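Local atomic coordinates of probable sugar ABC transporter, sugar-binding protein (Streptococcus pneumoniae, PDB entry 2W7Y), a protein that binds the blood group A-trisaccharide and probably delivers such glycans to an ABC transporter as its extracellular solute-binding component. Residues 180-183 and 184-187; 217-220 and 221-224. All coordinates share one frame; numbering follows the deposited sequence.

Contact 1 (180-183 and 184-187)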
ATOM      1  N   ASN A 180     -20.550 -11.346  -2.367  1.00 23.40           N
ATOM      2  CA  ASN A 180     -20.109 -12.672  -1.939  1.00 23.30           C
ATOM      3  C   ASN A 180     -19.238 -13.364  -2.975  1.00 23.19           C
ATOM      4  O   ASN A 180     -18.423 -14.219  -2.634  1.00 23.07           O
ATOM      5  CB  ASN A 180     -21.312 -13.544  -1.583  1.00 23.43           C
ATOM      6  CG  ASN A 180     -22.030 -13.053  -0.341  1.00 23.58           C
ATOM      7  OD1 ASN A 180     -21.398 -12.619   0.623  1.00 23.64           O
ATOM      8  ND2 ASN A 180     -23.356 -13.116  -0.361  1.00 23.25           N
ATOM      9  N   THR A 181     -19.425 -12.983  -4.237  1.00 23.16           N
ATOM     10  CA  THR A 181     -18.643 -13.510  -5.353  1.00 23.18           C
ATOM     11  C   THR A 181     -18.120 -12.380  -6.247  1.00 23.17           C
ATOM     12  O   THR A 181     -18.560 -11.234  -6.141  1.00 23.10           O
ATOM     13  CB  THR A 181     -19.468 -14.495  -6.231  1.00 23.18           C
ATOM     14  OG1 THR A 181     -20.674 -13.857  -6.668  1.00 23.15           O
ATOM     15  CG2 THR A 181     -19.813 -15.774  -5.466  1.00 23.08           C
ATOM     16  N   TRP A 182     -17.182 -12.723  -7.128  1.00 23.16           N
ATOM     17  CA  TRP A 182     -16.661 -11.802  -8.137  1.00 23.17           C
ATOM     18  C   TRP A 182     -17.767 -11.300  -9.069  1.00 23.15           C
ATOM     19  O   TRP A 182     -17.794 -10.123  -9.431  1.00 23.18           O
ATOM     20  CB  TRP A 182     -15.555 -12.480  -8.952  1.00 23.21           C
ATOM     21  CG  TRP A 182     -14.978 -11.608 -10.029  1.00 23.16           C
ATOM     22  CD1 TRP A 182     -15.255 -11.665 -11.364  1.00 23.14           C
ATOM     23  CD2 TRP A 182     -14.035 -10.542  -9.859  1.00 23.09           C
ATOM     24  NE1 TRP A 182     -14.539 -10.704 -12.039  1.00 23.14           N
ATOM     25  CE2 TRP A 182     -13.784  -9.998 -11.139  1.00 23.04           C
ATOM     26  CE3 TRP A 182     -13.380  -9.989  -8.748  1.00 23.13           C
ATOM     27  CZ2 TRP A 182     -12.901  -8.931 -11.341  1.00 23.07           C
ATOM     28  CZ3 TRP A 182     -12.500  -8.926  -8.952  1.00 23.15           C
ATOM     29  CH2 TRP A 182     -12.271  -8.411 -10.240  1.00 23.04           C
ATOM     30  N   ASP A 183     -18.672 -12.202  -9.446  1.00 23.18           N
ATOM     31  CA  ASP A 183     -19.802 -11.873 -10.315  1.00 23.09           C
ATOM     32  C   ASP A 183     -20.743 -10.821  -9.715  1.00 23.12           C
ATOM     33  O   ASP A 183     -21.281  -9.990 -10.446  1.00 23.13           O
ATOM     34  CB  ASP A 183     -20.565 -13.143 -10.713  1.00 23.22           C
ATOM     35  CG  ASP A 183     -19.785 -14.020 -11.701  1.00 23.54           C
ATOM     36  OD1 ASP A 183     -20.212 -15.166 -11.946  1.00 23.63           O
ATOM     37  OD2 ASP A 183     -18.749 -13.572 -12.242  1.00 23.78           O
ATOM     38  N   ASP A 184     -20.923 -10.845  -8.393  1.00 23.04           N
ATOM     39  CA  ASP A 184     -21.688  -9.806  -7.687  1.00 23.04           C
ATOM     40  C   ASP A 184     -21.063  -8.423  -7.866  1.00 23.05           C
ATOM     41  O   ASP A 184     -21.772  -7.431  -8.052  1.00 23.06           O
ATOM     42  CB  ASP A 184     -21.791 -10.116  -6.188  1.00 23.06           C
ATOM     43  CG  ASP A 184     -22.675 -11.318  -5.883  1.00 23.21           C
ATOM     44  OD1 ASP A 184     -23.611 -11.616  -6.657  1.00 23.45           O
ATOM     45  OD2 ASP A 184     -22.434 -11.956  -4.837  1.00 23.54           O
ATOM     46  N   PHE A 185     -19.734  -8.369  -7.785  1.00 22.97           N
ATOM     47  CA  PHE A 185     -18.972  -7.137  -7.971  1.00 22.91           C
ATOM     48  C   PHE A 185     -19.107  -6.592  -9.394  1.00 22.91           C
ATOM     49  O   PHE A 185     -19.354  -5.402  -9.579  1.00 22.96           O
ATOM     50  CB  PHE A 185     -17.499  -7.376  -7.609  1.00 22.84           C
ATOM     51  CG  PHE A 185     -16.552  -6.334  -8.152  1.00 22.93           C
ATOM     52  CD1 PHE A 185     -16.574  -5.026  -7.672  1.00 22.27           C
ATOM     53  CD2 PHE A 185     -15.621  -6.670  -9.133  1.00 22.88           C
ATOM     54  CE1 PHE A 185     -15.704  -4.072  -8.165  1.00 22.17           C
ATOM     55  CE2 PHE A 185     -14.736  -5.714  -9.634  1.00 22.93           C
ATOM     56  CZ  PHE A 185     -14.779  -4.415  -9.149  1.00 22.76           C
ATOM     57  N   THR A 186     -18.947  -7.468 -10.386  1.00 22.92           N
ATOM     58  CA  THR A 186     -19.048  -7.092 -11.796  1.00 22.92           C
ATOM     59  C   THR A 186     -20.467  -6.692 -12.189  1.00 22.86           C
ATOM     60  O   THR A 186     -20.652  -5.820 -13.036  1.00 23.02           O
ATOM     61  CB  THR A 186     -18.571  -8.225 -12.736  1.00 23.01           C
ATOM     62  OG1 THR A 186     -19.413  -9.374 -12.577  1.00 22.99           O
ATOM     63  CG2 THR A 186     -17.119  -8.601 -12.446  1.00 22.71           C
ATOM     64  N   GLN A 187     -21.460  -7.342 -11.583  1.00 22.77           N
ATOM     65  CA  GLN A 187     -22.871  -6.996 -11.801  1.00 22.83           C
ATOM     66  C   GLN A 187     -23.227  -5.651 -11.165  1.00 22.77           C
ATOM     67  O   GLN A 187     -24.035  -4.897 -11.706  1.00 22.69           O
ATOM     68  CB  GLN A 187     -23.799  -8.112 -11.302  1.00 22.73           C
ATOM     69  CG  GLN A 187     -23.751  -9.368 -12.172  1.00 22.93           C
ATOM     70  CD  GLN A 187     -24.277 -10.625 -11.493  1.00 23.34           C
ATOM     71  OE1 GLN A 187     -23.851 -11.736 -11.817  1.00 23.36           O
ATOM     72  NE2 GLN A 187     -25.209 -10.459 -10.562  1.00 23.46           N
TER
HETATM   73  O   HOH W   1     -18.445 -11.404 -13.859  1.00 20.67           O

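Contact 2 (217-220 and 221-224)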
ATOM      1  N   THR A 217      -8.969 -15.627  -3.151  1.00 23.42           N
ATOM      2  CA  THR A 217     -10.321 -16.169  -3.056  1.00 23.32           C
ATOM      3  C   THR A 217     -10.312 -17.706  -2.969  1.00 23.28           C
ATOM      4  O   THR A 217     -11.329 -18.326  -2.639  1.00 23.16           O
ATOM      5  CB  THR A 217     -11.200 -15.653  -4.237  1.00 23.32           C
ATOM      6  OG1 THR A 217     -12.529 -15.379  -3.778  1.00 23.65           O
ATOM      7  CG2 THR A 217     -11.234 -16.633  -5.403  1.00 23.43           C
ATOM      8  N   THR A 218      -9.159 -18.305  -3.274  1.00 23.16           N
ATOM      9  CA  THR A 218      -8.954 -19.745  -3.127  1.00 23.24           C
ATOM     10  C   THR A 218      -7.717 -20.018  -2.273  1.00 23.23           C
ATOM     11  O   THR A 218      -6.854 -19.149  -2.132  1.00 23.01           O
ATOM     12  CB  THR A 218      -8.774 -20.466  -4.491  1.00 23.28           C
ATOM     13  OG1 THR A 218      -7.584 -19.992  -5.133  1.00 23.36           O
ATOM     14  CG2 THR A 218      -9.979 -20.254  -5.407  1.00 23.24           C
ATOM     15  N   GLU A 219      -7.639 -21.229  -1.716  1.00 23.20           N
ATOM     16  CA  GLU A 219      -6.477 -21.669  -0.938  1.00 23.25           C
ATOM     17  C   GLU A 219      -5.189 -21.659  -1.763  1.00 23.21           C
ATOM     18  O   GLU A 219      -4.152 -21.188  -1.292  1.00 23.20           O
ATOM     19  CB  GLU A 219      -6.710 -23.066  -0.349  1.00 23.35           C
ATOM     20  CG  GLU A 219      -7.656 -23.111   0.857  1.00 23.77           C
ATOM     21  CD  GLU A 219      -7.041 -22.550   2.143  1.00 24.45           C
ATOM     22  OE1 GLU A 219      -7.757 -22.511   3.170  1.00 24.34           O
ATOM     23  OE2 GLU A 219      -5.852 -22.146   2.135  1.00 24.61           O
ATOM     24  N   ASN A 220      -5.267 -22.172  -2.992  1.00 23.21           N
ATOM     25  CA  ASN A 220      -4.127 -22.213  -3.914  1.00 23.20           C
ATOM     26  C   ASN A 220      -3.593 -20.829  -4.281  1.00 23.17           C
ATOM     27  O   ASN A 220      -2.384 -20.642  -4.424  1.00 23.14           O
ATOM     28  CB  ASN A 220      -4.491 -22.981  -5.189  1.00 23.26           C
ATOM     29  CG  ASN A 220      -4.711 -24.467  -4.945  1.00 23.13           C
ATOM     30  OD1 ASN A 220      -4.193 -25.041  -3.987  1.00 23.21           O
ATOM     31  ND2 ASN A 220      -5.478 -25.097  -5.824  1.00 23.06           N
ATOM     32  N   GLY A 221      -4.502 -19.870  -4.433  1.00 23.24           N
ATOM     33  CA  GLY A 221      -4.140 -18.483  -4.696  1.00 23.12           C
ATOM     34  C   GLY A 221      -3.506 -17.792  -3.500  1.00 23.12           C
ATOM     35  O   GLY A 221      -2.645 -16.927  -3.669  1.00 23.33           O
ATOM     36  N   ARG A 222      -3.935 -18.167  -2.296  1.00 23.08           N
ATOM     37  CA  ARG A 222      -3.387 -17.614  -1.053  1.00 23.11           C
ATOM     38  C   ARG A 222      -1.950 -18.070  -0.788  1.00 23.13           C
ATOM     39  O   ARG A 222      -1.112 -17.275  -0.366  1.00 23.08           O
ATOM     40  CB  ARG A 222      -4.274 -17.970   0.145  1.00 23.19           C
ATOM     41  CG  ARG A 222      -5.610 -17.248   0.185  1.00 23.19           C
ATOM     42  CD  ARG A 222      -6.453 -17.682   1.379  1.00 23.23           C
ATOM     43  NE  ARG A 222      -7.878 -17.561   1.079  1.00 23.73           N
ATOM     44  CZ  ARG A 222      -8.753 -18.565   1.100  1.00 23.52           C
ATOM     45  NH1 ARG A 222      -8.369 -19.788   1.440  1.00 23.39           N
ATOM     46  NH2 ARG A 222     -10.025 -18.337   0.797  1.00 23.60           N
ATOM     47  N   LYS A 223      -1.667 -19.349  -1.034  1.00 23.21           N
ATOM     48  CA  LYS A 223      -0.320 -19.885  -0.821  1.00 23.22           C
ATOM     49  C   LYS A 223       0.680 -19.414  -1.886  1.00 23.18           C
ATOM     50  O   LYS A 223       1.888 -19.386  -1.644  1.00 23.18           O
ATOM     51  CB  LYS A 223      -0.333 -21.414  -0.675  1.00 23.28           C
ATOM     52  CG  LYS A 223      -0.840 -22.191  -1.880  1.00 23.55           C
ATOM     53  CD  LYS A 223      -0.791 -23.691  -1.600  1.00 23.64           C
ATOM     54  CE  LYS A 223      -1.188 -24.509  -2.821  1.00 23.55           C
ATOM     55  NZ  LYS A 223      -1.184 -25.972  -2.545  1.00 23.66           N
ATOM     56  N   LEU A 224       0.163 -19.045  -3.056  1.00 23.18           N
ATOM     57  CA  LEU A 224       0.938 -18.340  -4.078  1.00 23.25           C
ATOM     58  C   LEU A 224       1.504 -17.032  -3.537  1.00 23.32           C
ATOM     59  O   LEU A 224       2.647 -16.683  -3.826  1.00 23.40           O
ATOM     60  CB  LEU A 224       0.064 -18.054  -5.307  1.00 23.24           C
ATOM     61  CG  LEU A 224       0.299 -18.755  -6.651  1.00 23.20           C
ATOM     62  CD1 LEU A 224       0.703 -20.228  -6.523  1.00 22.78           C
ATOM     63  CD2 LEU A 224      -0.928 -18.595  -7.538  1.00 22.59           C
TER

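Contact 1 (180-183 and 184-187)
Thr181 and Asp184 form a capping box, a local contact that starts helix 182-193 at the surface of the protein. Thr181 is the N-cap. A chi1 of 55° swings Thr181 OG1 over the first turn, where it takes a weak, long bond from Asp184 N at 3.5 Å. In return Asp184 OD2 accepts from Thr181 N at 3.2 Å, and that N-H comes from above the carboxylate plane. Weak bonds from Asn180 N and Thr181 OG1 reach the same oxygen. Three donors thus gather on OD2. This, together with the helix start, would probably stabilise the negative charge of Asp184.

The same turn also carries an aromatic pair. Phe185 lies alongside Trp182, both side chains pointing the same way. The edge of Phe185 is directed at one face of the Trp182 six-membered ring, with centroids 5.0 Å apart and planes at 55°. Phe185 CD2 and CE2 do the touching, against the Trp182 benzene ring. Thr186 CG2 packs over the pyrrole part of the indole, 3.4 Å from Trp182 NE1. Leu210 of helix 207-215 touches both aromatic side chains, and Met245 and Val246 of helix 237-252 pack on Trp182. The pair therefore fastens the new helix to two others.

Regular helical bonds follow, from Thr186 N to Trp182 O and from Gln187 N to Asp183 O. One water links the side chains of Asp183 and Thr186: it donates to Asp183 OD2 at 2.7 Å and lies 2.6 Å from Thr186 OG1.

Contact 2 (217-220 and 221-224)
Thr218 caps the amino end of the short helix 219-224 by accepting a hydrogen bond from Gly221 N. Thr218 OG1 lies 3.2 Å from Gly221 N. A chi1 of 64° turns the hydroxyl over the first turn, where it can meet a backbone N-H of the helix start. Gly221 is buried here and brings no side chain against the cap.

Backbone bonds continue the turn. Arg222 N donates to Thr218 O, and Lys223 N donates to Glu219 O at 3.1 Å. The next bond, from Leu224 N to Asn220 O, is weak.

The charged contact joins Glu219 and Arg222, three residues apart. Glu219 bends at chi2 (-73°), which brings its carboxylate back towards the arginine. Arg222 runs extended from CG to NE. The salt bridge spans 3.3 Å from Glu219 OE1 to Arg222 NH1. Glu219 CD lies at the guanidinium edge, in its plane, while the carboxylate plane stands at 90° to it. One face of the guanidinium lies over Thr218 O. Arg222 NE is hydrogen-bonded to Gly216 O, just before the turn, so the head group is held at two points.

Lys223 and Asn220 make a side-by-side contact. Lys223 is extended beyond CG and points the same way as Asn220. Lys223 CE approaches Asn220 OD1 at 3.3 Å. The amide nitrogen of Asn220, ND2, bonds to Glu238 OE2.

Taken together, the hydroxyl cap satisfies a backbone N-H at the helix start. Arg222 ties the turn both to the preceding chain and to Glu219, whose negative charge near the amino end probably suits the helix dipole.

Overall arrangement
Contact 1 precedes contact 2 along the chain. Their centres are about 18 Å apart, and their nearest atoms are about 6 Å apart without touching. Both lie at the protein surface, in the region that marks the chain as a bacterial extracellular solute-binding protein. Each is the amino end of a helix, 182-193 in contact 1 and 219-224 in contact 2. Helix 207-215 lies between them in sequence and packs on the aromatic pair of contact 1. Helix 237-252 also links them: it packs on contact 1 and supplies Glu238 to contact 2. Both contacts thus belong to one connected group of helices.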